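Local coordinates for protein fucose-binding lectin (Kordia periserrulae, PDB 6HTN) that binds fucosides, methyl alpha-L-fucopyranoside occupying its sites, as a lectin of the beta-propeller type, at residues A48-G53 with S100-T105. Sequence-based numbering, arbitrary orientation.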
loop_
_atom_site.group_PDB
_atom_site.type_symbol
_atom_site.label_atom_id
_atom_site.label_comp_id
_atom_site.label_asym_id
_atom_site.label_seq_id
_atom_site.Cartn_x
_atom_site.Cartn_y
_atom_site.Cartn_z
ATOM N N ALA A 48 -6.536 2.584 -13.755
ATOM C CA ALA A 48 -6.712 1.670 -12.605
ATOM C C ALA A 48 -6.127 2.345 -11.373
ATOM O O ALA A 48 -5.488 3.431 -11.500
ATOM C CB ALA A 48 -6.045 0.354 -12.896
ATOM N N ILE A 49 -6.314 1.742 -10.218
ATOM C CA ILE A 49 -5.788 2.284 -8.936
ATOM C C ILE A 49 -4.964 1.223 -8.205
ATOM O O ILE A 49 -4.554 1.448 -7.050
ATOM C CB ILE A 49 -6.912 2.815 -8.043
ATOM C CG1 ILE A 49 -7.866 1.713 -7.543
ATOM C CG2 ILE A 49 -7.652 3.936 -8.763
ATOM C CD1 ILE A 49 -8.916 2.214 -6.594
ATOM N N SER A 50 -4.703 0.100 -8.852
ATOM C CA SER A 50 -3.779 -0.925 -8.340
ATOM C C SER A 50 -2.870 -1.380 -9.474
ATOM O O SER A 50 -3.138 -1.061 -10.622
ATOM C CB SER A 50 -4.539 -2.087 -7.740
ATOM O OG SER A 50 -5.089 -2.883 -8.797
ATOM N N GLY A 51 -1.926 -2.217 -9.078
ATOM C CA GLY A 51 -1.213 -3.040 -10.055
ATOM C C GLY A 51 -2.137 -4.065 -10.651
ATOM O O GLY A 51 -3.327 -4.129 -10.365
ATOM N N ALA A 52 -1.586 -4.910 -11.504
ATOM C CA ALA A 52 -2.386 -5.879 -12.252
ATOM C C ALA A 52 -1.805 -7.272 -12.038
ATOM O O ALA A 52 -0.587 -7.439 -11.951
ATOM C CB ALA A 52 -2.402 -5.475 -13.686
ATOM N N GLY A 53 -2.672 -8.217 -11.841
ATOM C CA GLY A 53 -2.306 -9.634 -11.917
ATOM C C GLY A 53 -2.592 -10.122 -13.321
ATOM O O GLY A 53 -3.482 -9.569 -13.979
ATOM N N SER A 100 -7.096 -5.013 -2.971
ATOM C CA SER A 100 -5.720 -5.497 -3.129
ATOM C C SER A 100 -5.485 -5.749 -4.624
ATOM O O SER A 100 -6.431 -5.997 -5.293
ATOM C CB SER A 100 -5.454 -6.698 -2.221
ATOM O OG SER A 100 -6.265 -7.830 -2.594
ATOM N N THR A 101 -4.246 -5.712 -5.057
ATOM C CA THR A 101 -3.845 -6.056 -6.427
ATOM C C THR A 101 -4.221 -7.510 -6.614
ATOM O O THR A 101 -3.678 -8.358 -5.915
ATOM C CB THR A 101 -2.368 -5.835 -6.698
ATOM O OG1 THR A 101 -2.080 -4.439 -6.569
ATOM C CG2 THR A 101 -1.974 -6.326 -8.071
ATOM N N PRO A 102 -5.104 -7.847 -7.570
ATOM C CA PRO A 102 -5.551 -9.236 -7.667
ATOM C C PRO A 102 -4.438 -10.152 -8.129
ATOM O O PRO A 102 -3.519 -9.746 -8.893
ATOM C CB PRO A 102 -6.644 -9.192 -8.731
ATOM C CG PRO A 102 -7.148 -7.760 -8.705
ATOM C CD PRO A 102 -5.939 -6.950 -8.389
ATOM N N ASP A 103 -4.506 -11.388 -7.647
ATOM C CA ASP A 103 -3.697 -12.496 -8.172
ATOM C C ASP A 103 -4.575 -13.335 -9.093
ATOM O O ASP A 103 -5.780 -13.426 -8.861
ATOM C CB ASP A 103 -3.211 -13.414 -7.042
ATOM C CG ASP A 103 -2.083 -12.797 -6.223
ATOM O OD1 ASP A 103 -1.182 -12.178 -6.817
ATOM O OD2 ASP A 103 -2.153 -12.924 -4.948
ATOM N N ALA A 104 -3.960 -13.958 -10.073
ATOM C CA ALA A 104 -4.731 -14.814 -10.997
ATOM C C ALA A 104 -3.883 -15.993 -11.445
ATOM O O ALA A 104 -2.662 -15.887 -11.554
ATOM C CB ALA A 104 -5.180 -14.050 -12.203
ATOM N N THR A 105 -4.557 -17.132 -11.650
ATOM C CA THR A 105 -3.920 -18.311 -12.267
ATOM C C THR A 105 -4.982 -18.977 -13.159
ATOM O O THR A 105 -6.172 -18.661 -13.043
ATOM C CB THR A 105 -3.312 -19.253 -11.223
ATOM O OG1 THR A 105 -2.488 -20.223 -11.888
ATOM C CG2 THR A 105 -4.376 -19.946 -10.415
#
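Gly51 and Thr101 bring their CA atoms to 5.4 Å, Gly53 and Asp103 theirs to 4.9 Å, so 48-53 and 100-105 run close together at both points. Farther on than Gly51, Gly53 N comes near Pro102 O without bonding to it, the angle being poor; instead Gly53 CA itself lies against Pro102 O at 3.3 Å, a CA-H...O contact with an angle of 132° at the hydrogen.

The two branches of Thr101 share the work. OG1 sits anti to the carbonyl carbon, beside the backbone N (chi1 -64°), and takes the single hydrogen bond between the segments, a weak one: Gly51 N reaches Thr101 OG1 over 3.4 Å with an angle of only 126° at the hydrogen. The same OG1 also meets Ser50 CB. CG2, anti to the backbone N of Thr101, lies against the Gly51 peptide, 3.4 Å from Gly51 C. In this three-sheet chain of a beta-propeller lectin, both segments are linkers running into the first strand of a four-stranded antiparallel sheet, 53-58 and 103-108, so the contact joins successive blades at equivalent points. Ser50 OG is turned back onto its own chain, 2.7 Å from Gly51 O, in the carbonyl plane and on a lone pair; it also bonds to Ile71 N, which ties the linker to strand 64-71. Ser100 OG bonds to Tyr121 N in the same way one blade later. The Pro102 ring approaches Ser50 OG only loosely, its CD 4.2 Å away. Asp103 OD2 turns to another chain, bonding to Gly2 N of the second subunit.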